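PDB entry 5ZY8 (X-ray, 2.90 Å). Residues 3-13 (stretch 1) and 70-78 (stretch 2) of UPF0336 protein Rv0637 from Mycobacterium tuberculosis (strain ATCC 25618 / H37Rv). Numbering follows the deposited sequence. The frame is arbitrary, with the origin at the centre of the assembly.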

ATOM      1  N   LEU C   3     -19.362  16.903  23.183  1.00 92.93           N
ATOM      2  CA  LEU C   3     -19.283  16.752  21.735  1.00 97.54           C
ATOM      3  C   LEU C   3     -18.480  17.882  21.091  1.00101.98           C
ATOM      4  O   LEU C   3     -17.862  17.680  20.044  1.00115.38           O
ATOM      5  CB  LEU C   3     -20.687  16.697  21.124  1.00 94.24           C
ATOM      6  N   LYS C   4     -18.513  19.060  21.733  1.00104.05           N
ATOM      7  CA  LYS C   4     -17.810  20.288  21.342  1.00101.62           C
ATOM      8  C   LYS C   4     -18.516  21.002  20.190  1.00 97.86           C
ATOM      9  O   LYS C   4     -18.677  22.225  20.222  1.00 94.42           O
ATOM     10  CB  LYS C   4     -16.347  20.014  20.979  1.00 90.18           C
ATOM     11  N   THR C   5     -18.918  20.252  19.166  1.00 94.70           N
ATOM     12  CA  THR C   5     -19.709  20.767  18.053  1.00 92.07           C
ATOM     13  C   THR C   5     -20.802  19.751  17.771  1.00 97.36           C
ATOM     14  O   THR C   5     -20.527  18.550  17.688  1.00 94.90           O
ATOM     15  CB  THR C   5     -18.871  21.000  16.783  1.00 95.09           C
ATOM     16  OG1 THR C   5     -17.840  21.962  17.041  1.00 96.81           O
ATOM     17  CG2 THR C   5     -19.741  21.486  15.626  1.00 90.34           C
ATOM     18  N   ASP C   6     -22.035  20.224  17.642  1.00 94.88           N
ATOM     19  CA  ASP C   6     -23.152  19.329  17.385  1.00 96.21           C
ATOM     20  C   ASP C   6     -23.112  18.928  15.916  1.00 89.34           C
ATOM     21  O   ASP C   6     -23.268  19.778  15.032  1.00 81.53           O
ATOM     22  CB  ASP C   6     -24.475  20.001  17.737  1.00 96.88           C
ATOM     23  CG  ASP C   6     -25.674  19.131  17.407  1.00 96.21           C
ATOM     24  OD1 ASP C   6     -25.519  17.891  17.367  1.00 87.59           O
ATOM     25  OD2 ASP C   6     -26.773  19.690  17.186  1.00103.76           O
ATOM     26  N   ILE C   7     -22.911  17.636  15.657  1.00 82.92           N
ATOM     27  CA  ILE C   7     -22.695  17.137  14.307  1.00 76.91           C
ATOM     28  C   ILE C   7     -23.841  16.252  13.828  1.00 78.42           C
ATOM     29  O   ILE C   7     -23.767  15.710  12.719  1.00 73.09           O
ATOM     30  CB  ILE C   7     -21.359  16.380  14.207  1.00 73.97           C
ATOM     31  CG1 ILE C   7     -21.246  15.378  15.358  1.00 76.79           C
ATOM     32  CG2 ILE C   7     -20.175  17.340  14.202  1.00 74.18           C
ATOM     33  CD1 ILE C   7     -20.151  14.370  15.193  1.00 77.64           C
ATOM     34  N   ARG C   8     -24.921  16.130  14.610  1.00 82.29           N
ATOM     35  CA  ARG C   8     -25.970  15.152  14.316  1.00 78.81           C
ATOM     36  C   ARG C   8     -26.593  15.370  12.945  1.00 72.42           C
ATOM     37  O   ARG C   8     -26.988  16.486  12.596  1.00 75.05           O
ATOM     38  CB  ARG C   8     -27.074  15.178  15.379  1.00 79.76           C
ATOM     39  CG  ARG C   8     -26.667  14.670  16.740  1.00 80.68           C
ATOM     40  CD  ARG C   8     -27.561  15.240  17.823  1.00 84.39           C
ATOM     41  NE  ARG C   8     -26.917  15.199  19.130  1.00 90.37           N
ATOM     42  CZ  ARG C   8     -26.816  14.106  19.881  1.00100.40           C
ATOM     43  NH1 ARG C   8     -26.209  14.166  21.063  1.00112.09           N
ATOM     44  NH2 ARG C   8     -27.317  12.953  19.450  1.00100.16           N
ATOM     45  N   GLY C   9     -26.646  14.296  12.154  1.00 75.42           N
ATOM     46  CA  GLY C   9     -27.306  14.348  10.867  1.00 72.07           C
ATOM     47  C   GLY C   9     -26.555  15.088   9.790  1.00 70.07           C
ATOM     48  O   GLY C   9     -27.155  15.466   8.781  1.00 73.57           O
ATOM     49  N   MET C  10     -25.271  15.353   9.989  1.00 75.59           N
ATOM     50  CA  MET C  10     -24.461  15.912   8.920  1.00 69.89           C
ATOM     51  C   MET C  10     -24.179  14.856   7.851  1.00 66.41           C
ATOM     52  O   MET C  10     -23.853  13.705   8.161  1.00 66.46           O
ATOM     53  CB  MET C  10     -23.160  16.460   9.498  1.00 71.74           C
ATOM     54  CG  MET C  10     -23.259  17.923   9.890  1.00 73.19           C
ATOM     55  SD  MET C  10     -21.856  18.526  10.845  1.00 73.69           S
ATOM     56  CE  MET C  10     -22.220  20.282  10.868  1.00 72.21           C
ATOM     57  N   ILE C  11     -24.318  15.252   6.586  1.00 65.00           N
ATOM     58  CA  ILE C  11     -23.982  14.408   5.444  1.00 64.81           C
ATOM     59  C   ILE C  11     -22.747  15.020   4.810  1.00 66.73           C
ATOM     60  O   ILE C  11     -22.754  16.200   4.437  1.00 69.67           O
ATOM     61  CB  ILE C  11     -25.126  14.305   4.421  1.00 69.71           C
ATOM     62  CG1 ILE C  11     -26.351  13.604   5.011  1.00 74.77           C
ATOM     63  CG2 ILE C  11     -24.653  13.603   3.150  1.00 70.45           C
ATOM     64  CD1 ILE C  11     -27.591  13.724   4.145  1.00 79.04           C
ATOM     65  N   TRP C  12     -21.695  14.217   4.672  1.00 70.99           N
ATOM     66  CA  TRP C  12     -20.409  14.684   4.160  1.00 65.97           C
ATOM     67  C   TRP C  12     -20.118  13.924   2.872  1.00 57.58           C
ATOM     68  O   TRP C  12     -19.779  12.739   2.906  1.00 54.26           O
ATOM     69  CB  TRP C  12     -19.313  14.499   5.213  1.00 69.37           C
ATOM     70  CG  TRP C  12     -18.033  15.190   4.884  1.00 76.31           C
ATOM     71  CD1 TRP C  12     -16.932  14.656   4.275  1.00 76.68           C
ATOM     72  CD2 TRP C  12     -17.738  16.572   5.104  1.00 74.91           C
ATOM     73  NE1 TRP C  12     -15.957  15.617   4.132  1.00 71.32           N
ATOM     74  CE2 TRP C  12     -16.430  16.804   4.628  1.00 76.77           C
ATOM     75  CE3 TRP C  12     -18.451  17.635   5.664  1.00 64.99           C
ATOM     76  CZ2 TRP C  12     -15.823  18.054   4.696  1.00 76.98           C
ATOM     77  CZ3 TRP C  12     -17.845  18.874   5.732  1.00 69.80           C
ATOM     78  CH2 TRP C  12     -16.547  19.074   5.247  1.00 71.88           C
ATOM     79  N   ARG C  13     -20.290  14.599   1.738  1.00 60.71           N
ATOM     80  CA  ARG C  13     -19.965  14.010   0.448  1.00 66.24           C
ATOM     81  C   ARG C  13     -18.474  14.169   0.169  1.00 73.20           C
ATOM     82  O   ARG C  13     -17.930  15.277   0.256  1.00 77.91           O
ATOM     83  CB  ARG C  13     -20.803  14.651  -0.662  1.00 70.65           C
ATOM     84  CG  ARG C  13     -22.224  14.090  -0.759  1.00 80.55           C
ATOM     85  CD  ARG C  13     -23.164  15.013  -1.517  1.00 84.94           C
ATOM     86  NE  ARG C  13     -24.269  15.486  -0.681  1.00 95.98           N
ATOM     87  CZ  ARG C  13     -24.872  16.665  -0.824  1.00101.96           C
ATOM     88  NH1 ARG C  13     -25.871  17.009  -0.018  1.00 96.77           N
ATOM     89  NH2 ARG C  13     -24.478  17.503  -1.775  1.00109.68           N
ATOM     90  N   ASP C  70     -11.194  13.568   6.172  1.00 62.27           N
ATOM     91  CA  ASP C  70     -11.586  14.814   5.517  1.00 62.69           C
ATOM     92  C   ASP C  70     -12.628  15.553   6.347  1.00 66.44           C
ATOM     93  O   ASP C  70     -12.569  16.782   6.481  1.00 68.43           O
ATOM     94  CB  ASP C  70     -12.104  14.543   4.105  1.00 63.76           C
ATOM     95  CG  ASP C  70     -12.313  15.825   3.293  1.00 69.17           C
ATOM     96  OD1 ASP C  70     -13.308  16.540   3.524  1.00 76.09           O
ATOM     97  OD2 ASP C  70     -11.484  16.117   2.408  1.00 85.48           O
ATOM     98  N   PHE C  71     -13.559  14.807   6.953  1.00 68.77           N
ATOM     99  CA  PHE C  71     -14.609  15.398   7.780  1.00 66.38           C
ATOM    100  C   PHE C  71     -14.031  16.046   9.034  1.00 63.66           C
ATOM    101  O   PHE C  71     -14.316  17.212   9.330  1.00 64.65           O
ATOM    102  CB  PHE C  71     -15.634  14.315   8.136  1.00 71.75           C
ATOM    103  CG  PHE C  71     -16.683  14.750   9.121  1.00 72.32           C
ATOM    104  CD1 PHE C  71     -17.756  15.533   8.719  1.00 71.35           C
ATOM    105  CD2 PHE C  71     -16.623  14.332  10.448  1.00 70.72           C
ATOM    106  CE1 PHE C  71     -18.733  15.929   9.632  1.00 73.76           C
ATOM    107  CE2 PHE C  71     -17.602  14.717  11.363  1.00 69.73           C
ATOM    108  CZ  PHE C  71     -18.658  15.515  10.952  1.00 73.79           C
ATOM    109  N   PHE C  72     -13.237  15.298   9.800  1.00 64.60           N
ATOM    110  CA  PHE C  72     -12.682  15.841  11.036  1.00 72.40           C
ATOM    111  C   PHE C  72     -11.738  17.013  10.770  1.00 69.14           C
ATOM    112  O   PHE C  72     -11.634  17.927  11.601  1.00 60.61           O
ATOM    113  CB  PHE C  72     -11.980  14.731  11.816  1.00 81.04           C
ATOM    114  CG  PHE C  72     -12.926  13.678  12.347  1.00 98.24           C
ATOM    115  CD1 PHE C  72     -14.030  14.036  13.116  1.00108.26           C
ATOM    116  CD2 PHE C  72     -12.726  12.331  12.062  1.00104.66           C
ATOM    117  CE1 PHE C  72     -14.910  13.071  13.603  1.00102.71           C
ATOM    118  CE2 PHE C  72     -13.603  11.361  12.545  1.00104.04           C
ATOM    119  CZ  PHE C  72     -14.696  11.735  13.317  1.00104.55           C
ATOM    120  N   ARG C  73     -11.038  17.006   9.631  1.00 69.39           N
ATOM    121  CA  ARG C  73     -10.248  18.174   9.244  1.00 72.63           C
ATOM    122  C   ARG C  73     -11.108  19.410   9.011  1.00 70.52           C
ATOM    123  O   ARG C  73     -10.610  20.534   9.131  1.00 73.93           O
ATOM    124  CB  ARG C  73      -9.399  17.864   8.006  1.00 80.09           C
ATOM    125  CG  ARG C  73      -8.332  16.808   8.249  1.00 83.61           C
ATOM    126  CD  ARG C  73      -7.054  17.120   7.499  1.00 88.31           C
ATOM    127  NE  ARG C  73      -6.102  16.010   7.553  1.00103.10           N
ATOM    128  CZ  ARG C  73      -5.276  15.799   8.579  1.00106.58           C
ATOM    129  NH1 ARG C  73      -4.433  14.777   8.570  1.00107.98           N
ATOM    130  NH2 ARG C  73      -5.320  16.599   9.640  1.00102.52           N
ATOM    131  N   HIS C  74     -12.376  19.242   8.638  1.00 75.82           N
ATOM    132  CA  HIS C  74     -13.227  20.385   8.322  1.00 72.40           C
ATOM    133  C   HIS C  74     -14.240  20.754   9.410  1.00 68.40           C
ATOM    134  O   HIS C  74     -14.849  21.827   9.320  1.00 64.53           O
ATOM    135  CB  HIS C  74     -13.954  20.143   6.997  1.00 71.49           C
ATOM    136  CG  HIS C  74     -13.069  20.272   5.794  1.00 75.18           C
ATOM    137  ND1 HIS C  74     -11.838  19.653   5.706  1.00 74.79           N
ATOM    138  CD2 HIS C  74     -13.229  20.958   4.638  1.00 76.39           C
ATOM    139  CE1 HIS C  74     -11.284  19.945   4.541  1.00 77.29           C
ATOM    140  NE2 HIS C  74     -12.105  20.738   3.876  1.00 80.63           N
ATOM    141  N   VAL C  75     -14.452  19.911  10.422  1.00 67.61           N
ATOM    142  CA  VAL C  75     -15.331  20.246  11.544  1.00 72.72           C
ATOM    143  C   VAL C  75     -14.617  19.907  12.851  1.00 73.18           C
ATOM    144  O   VAL C  75     -14.122  18.789  13.029  1.00 76.42           O
ATOM    145  CB  VAL C  75     -16.714  19.551  11.464  1.00 74.64           C
ATOM    146  CG1 VAL C  75     -17.355  19.711  10.081  1.00 72.22           C
ATOM    147  CG2 VAL C  75     -16.643  18.085  11.843  1.00 78.83           C
ATOM    148  N   ASP C  76     -14.504  20.898  13.731  1.00 82.09           N
ATOM    149  CA  ASP C  76     -13.829  20.729  15.013  1.00 86.29           C
ATOM    150  C   ASP C  76     -14.709  19.965  15.997  1.00 94.43           C
ATOM    151  O   ASP C  76     -15.881  20.312  16.183  1.00 88.52           O
ATOM    152  CB  ASP C  76     -13.466  22.092  15.607  1.00 82.64           C
ATOM    153  CG  ASP C  76     -12.420  21.991  16.699  1.00 86.44           C
ATOM    154  OD1 ASP C  76     -12.281  20.897  17.286  1.00 79.53           O
ATOM    155  OD2 ASP C  76     -11.789  23.023  17.022  1.00 88.97           O
ATOM    156  N   VAL C  77     -14.138  18.936  16.641  1.00 96.13           N
ATOM    157  CA  VAL C  77     -14.831  18.220  17.716  1.00 93.10           C
ATOM    158  C   VAL C  77     -13.867  17.970  18.880  1.00 94.81           C
ATOM    159  O   VAL C  77     -14.279  18.012  20.048  1.00110.73           O
ATOM    160  CB  VAL C  77     -15.444  16.888  17.235  1.00 84.65           C
ATOM    161  CG1 VAL C  77     -16.266  17.098  15.973  1.00 79.94           C
ATOM    162  CG2 VAL C  77     -14.396  15.814  17.037  1.00 91.49           C
ATOM    163  N   GLY C  78     -12.591  17.691  18.585  1.00100.17           N
ATOM    164  CA  GLY C  78     -11.611  17.437  19.623  1.00 94.94           C
ATOM    165  C   GLY C  78     -11.831  16.179  20.452  1.00 93.44           C
ATOM    166  O   GLY C  78     -10.932  15.363  20.650  1.00 93.17           O
TER

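When a helix and the residues after it pack against an extended segment, a single large aromatic residue often organises the contact, and in Rv0637 that residue is Trp12. Read along the second stretch, its partners come into view one after another. Asp70 points its CA-to-CB bond sideways, but the carboxylate comes nearer to the strand and accepts a hydrogen bond from the indole: Trp12 NE1 lies 2.9 Å from Asp70 OD1. Because the acceptor sits at the ring edge, near its plane, the bond does not occupy the face on which Phe71 packs.

Phe71 lies over that face. Its CB stands over the five-membered ring of Trp12, 4.1 Å from the centroid and only 8° off the normal, while the phenyl ring turns its edge to the same face, with planes at 78° and Trp12 CD2 3.8 Å from Phe71 CD1. The phenyl ring then reaches beyond the indole: Met10 SD approaches its edge, 4.2 Å from Phe71 CE1, and Ile7 CG2 lies 4.0 Å from Phe71 CZ.

One turn after Asp70, His74 brings its CB within 3.3 Å of Trp12 CH2, a tight approach at the far end of the indole. Val75 divides its methyls: CG1 is 4.5 Å from Trp12 CZ3, whereas CG2 is 4.3 Å from Ile7 CG2, so the residue links the two apolar partners.

Beyond it backbone carbonyls join the contact. The carbonyl O of Asp76 accepts a hydrogen bond from Thr5 OG1 at 2.7 Å, so the Asp76 side chain is not needed for this link. Val77 closes the series, its CG1 4.3 Å from Ile7 CG2 and its O 3.0 Å from Lys4 CB. Ile7 CG2 thus meets Phe71, Val75 and Val77, a small apolar counterpart to the broad indole.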